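Local atomic coordinates of indole-3-pyruvate decarboxylase (Azospirillum brasilense, PDB entry 2NXW), a protein that decarboxylates indole-3-pyruvate and phenylpyruvate with thiamine diphosphate and a metal ion, the former reaction being a step of auxin biosynthesis. Residues L473-S478 with E537-R542. Numbering follows the deposited sequence.
Sequences LFNNAS and EAMIPR. With MG (magnesium ion), chain C; TPP (thiamine diphosphate), chain E.
Strands 473-475 and 537-539 run parallel, their short axes 28° apart, and are joined by backbone bonds from Ala538 N to Leu473 O, from Asn475 N to Ala538 O and from Ile540 N to Asn475 O. On the face that carries Phe474, its ring is met obliquely by CD1 of Ile540, from just beyond the strand, at 3.8 Å between the two CD1 atoms, and both side chains also pack on Ile379 of helix 376-388. On the other face Asn475 and Glu537 extend side by side. With CG anti to the backbone N (chi1 -166°), the Asn475 amide reaches the carboxylate almost coplanar, 17° between the two planes, and ND2 donates to the anti side of Glu537 OE2 at 2.8 Å. OE2 also accepts from Phe499 N and forms a salt bridge with Arg512, which probably stabilises the buried carboxylate. The bent side chain of Met539 brings CE to 3.7 Å from Asn475 ND2. The other end of the amide, OD1, accepts from Ala477 N at 3.1 Å, an Asx turn that shapes the chain as it leaves the strand. An alanine in place of Asn475 would probably leave Glu537 without one of its donors and the turn without its side-chain acceptor. Asn475 and Asn476 are the closing NN of the thiamine diphosphate-binding motif that opens with GDG around Asp449, at the C-terminal end of the cofactor-binding domain's parallel sheet. Asn476 OD1 and Ser478 O each bind magnesium at 2.1 Å, alongside Asp449, two diphosphate oxygens and a water, while Asn476 ND2 donates to TPP O1B at 3.2 Å. Arg542 grips Ala477 O side-on through NE and NH2, the NH2 bond of 3.0 Å lying in the carbonyl plane and NE approaching from above it.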
# COMPACT_ATOMS: atom_id res chain seq x y z
N LEU A 473 37.18 -19.89 -8.31
CA LEU A 473 36.38 -19.84 -7.09
C LEU A 473 37.25 -19.32 -5.96
O LEU A 473 38.25 -19.94 -5.60
CB LEU A 473 35.86 -21.25 -6.79
CG LEU A 473 34.73 -21.46 -5.78
CD1 LEU A 473 34.32 -22.94 -5.80
CD2 LEU A 473 35.16 -21.03 -4.37
N PHE A 474 36.86 -18.17 -5.42
CA PHE A 474 37.57 -17.51 -4.32
C PHE A 474 37.10 -18.18 -3.03
O PHE A 474 36.02 -17.85 -2.52
CB PHE A 474 37.21 -16.01 -4.29
CG PHE A 474 37.80 -15.18 -5.42
CD1 PHE A 474 38.33 -13.93 -5.16
CD2 PHE A 474 37.76 -15.63 -6.75
CE1 PHE A 474 38.81 -13.11 -6.18
CE2 PHE A 474 38.24 -14.82 -7.79
CZ PHE A 474 38.77 -13.56 -7.50
N ASN A 475 37.89 -19.09 -2.49
CA ASN A 475 37.46 -19.79 -1.29
C ASN A 475 38.12 -19.30 -0.01
O ASN A 475 39.22 -19.74 0.34
CB ASN A 475 37.68 -21.31 -1.43
CG ASN A 475 36.95 -22.10 -0.36
OD1 ASN A 475 36.44 -21.52 0.60
ND2 ASN A 475 36.90 -23.41 -0.52
N ASN A 476 37.43 -18.39 0.67
CA ASN A 476 37.94 -17.88 1.94
C ASN A 476 37.13 -18.44 3.12
O ASN A 476 37.28 -17.97 4.25
CB ASN A 476 37.98 -16.33 1.98
CG ASN A 476 36.66 -15.67 1.52
OD1 ASN A 476 35.60 -16.29 1.53
ND2 ASN A 476 36.75 -14.39 1.16
N ALA A 477 36.32 -19.47 2.87
CA ALA A 477 35.48 -20.09 3.91
C ALA A 477 34.83 -18.97 4.71
O ALA A 477 34.88 -18.93 5.94
CB ALA A 477 36.35 -20.95 4.83
N SER A 478 34.18 -18.08 3.97
CA SER A 478 33.60 -16.91 4.60
C SER A 478 32.67 -16.12 3.70
O SER A 478 32.82 -16.13 2.47
CB SER A 478 34.76 -15.97 4.98
OG SER A 478 34.34 -14.75 5.55
N GLU A 537 40.02 -23.70 -7.59
CA GLU A 537 39.57 -23.33 -6.25
C GLU A 537 40.76 -22.69 -5.55
O GLU A 537 41.67 -23.38 -5.08
CB GLU A 537 39.11 -24.59 -5.51
CG GLU A 537 38.63 -24.29 -4.10
CD GLU A 537 38.34 -25.53 -3.30
OE1 GLU A 537 38.86 -26.62 -3.64
OE2 GLU A 537 37.60 -25.41 -2.30
N ALA A 538 40.73 -21.36 -5.47
CA ALA A 538 41.82 -20.60 -4.86
C ALA A 538 41.54 -20.35 -3.39
O ALA A 538 40.61 -19.63 -3.06
CB ALA A 538 42.00 -19.28 -5.58
N MET A 539 42.36 -20.95 -2.52
CA MET A 539 42.19 -20.75 -1.08
C MET A 539 42.75 -19.38 -0.72
O MET A 539 43.87 -19.03 -1.08
CB MET A 539 42.92 -21.85 -0.31
CG MET A 539 42.56 -23.27 -0.77
SD MET A 539 40.75 -23.57 -0.86
CE MET A 539 40.35 -23.57 0.89
N ILE A 540 41.95 -18.59 -0.01
CA ILE A 540 42.34 -17.24 0.38
C ILE A 540 42.05 -17.06 1.87
O ILE A 540 41.00 -17.47 2.34
CB ILE A 540 41.50 -16.20 -0.40
CG1 ILE A 540 41.71 -16.38 -1.90
CG2 ILE A 540 41.86 -14.77 0.03
CD1 ILE A 540 40.77 -15.52 -2.76
N PRO A 541 42.99 -16.46 2.62
CA PRO A 541 42.71 -16.28 4.05
C PRO A 541 41.61 -15.23 4.30
O PRO A 541 41.39 -14.33 3.48
CB PRO A 541 44.04 -15.79 4.62
CG PRO A 541 45.07 -16.24 3.62
CD PRO A 541 44.37 -16.06 2.29
N ARG A 542 40.92 -15.36 5.43
CA ARG A 542 39.93 -14.38 5.80
C ARG A 542 40.68 -13.08 6.12
O ARG A 542 41.85 -13.12 6.55
CB ARG A 542 39.16 -14.83 7.04
CG ARG A 542 38.30 -16.04 6.78
CD ARG A 542 37.71 -16.55 8.07
NE ARG A 542 36.94 -17.77 7.87
CZ ARG A 542 36.67 -18.65 8.82
NH1 ARG A 542 37.11 -18.44 10.06
NH2 ARG A 542 36.01 -19.75 8.54
MG MG C . 33.77 -16.08 0.57
N1' TPP E . 21.63 -13.51 -0.53
C2' TPP E . 21.62 -13.18 -1.83
CM2 TPP E . 20.80 -14.00 -2.81
N3' TPP E . 22.31 -12.12 -2.27
C4' TPP E . 23.06 -11.34 -1.43
N4' TPP E . 23.68 -10.24 -1.93
C5' TPP E . 23.15 -11.70 -0.05
C6' TPP E . 22.39 -12.81 0.38
C7' TPP E . 24.01 -10.91 0.97
N3 TPP E . 25.52 -11.00 0.71
C2 TPP E . 26.12 -9.99 0.09
S1 TPP E . 27.81 -10.45 0.04
C5 TPP E . 27.65 -11.99 0.88
C4 TPP E . 26.29 -12.05 1.17
CM4 TPP E . 25.69 -13.27 1.93
C6 TPP E . 28.75 -12.92 1.18
C7 TPP E . 29.29 -13.51 -0.14
O7 TPP E . 30.17 -14.54 0.26
PA TPP E . 31.06 -15.06 -0.94
O1A TPP E . 30.25 -15.55 -2.13
O2A TPP E . 31.89 -16.19 -0.33
O3A TPP E . 32.06 -13.93 -1.46
PB TPP E . 33.00 -13.07 -0.41
O1B TPP E . 33.63 -14.01 0.63
O2B TPP E . 34.07 -12.41 -1.33
O3B TPP E . 32.18 -11.97 0.26
O HOH W 1 34.84 -15.78 -1.24
O HOH W 2 39.23 -13.08 2.25
O HOH W 3 39.88 -18.95 4.94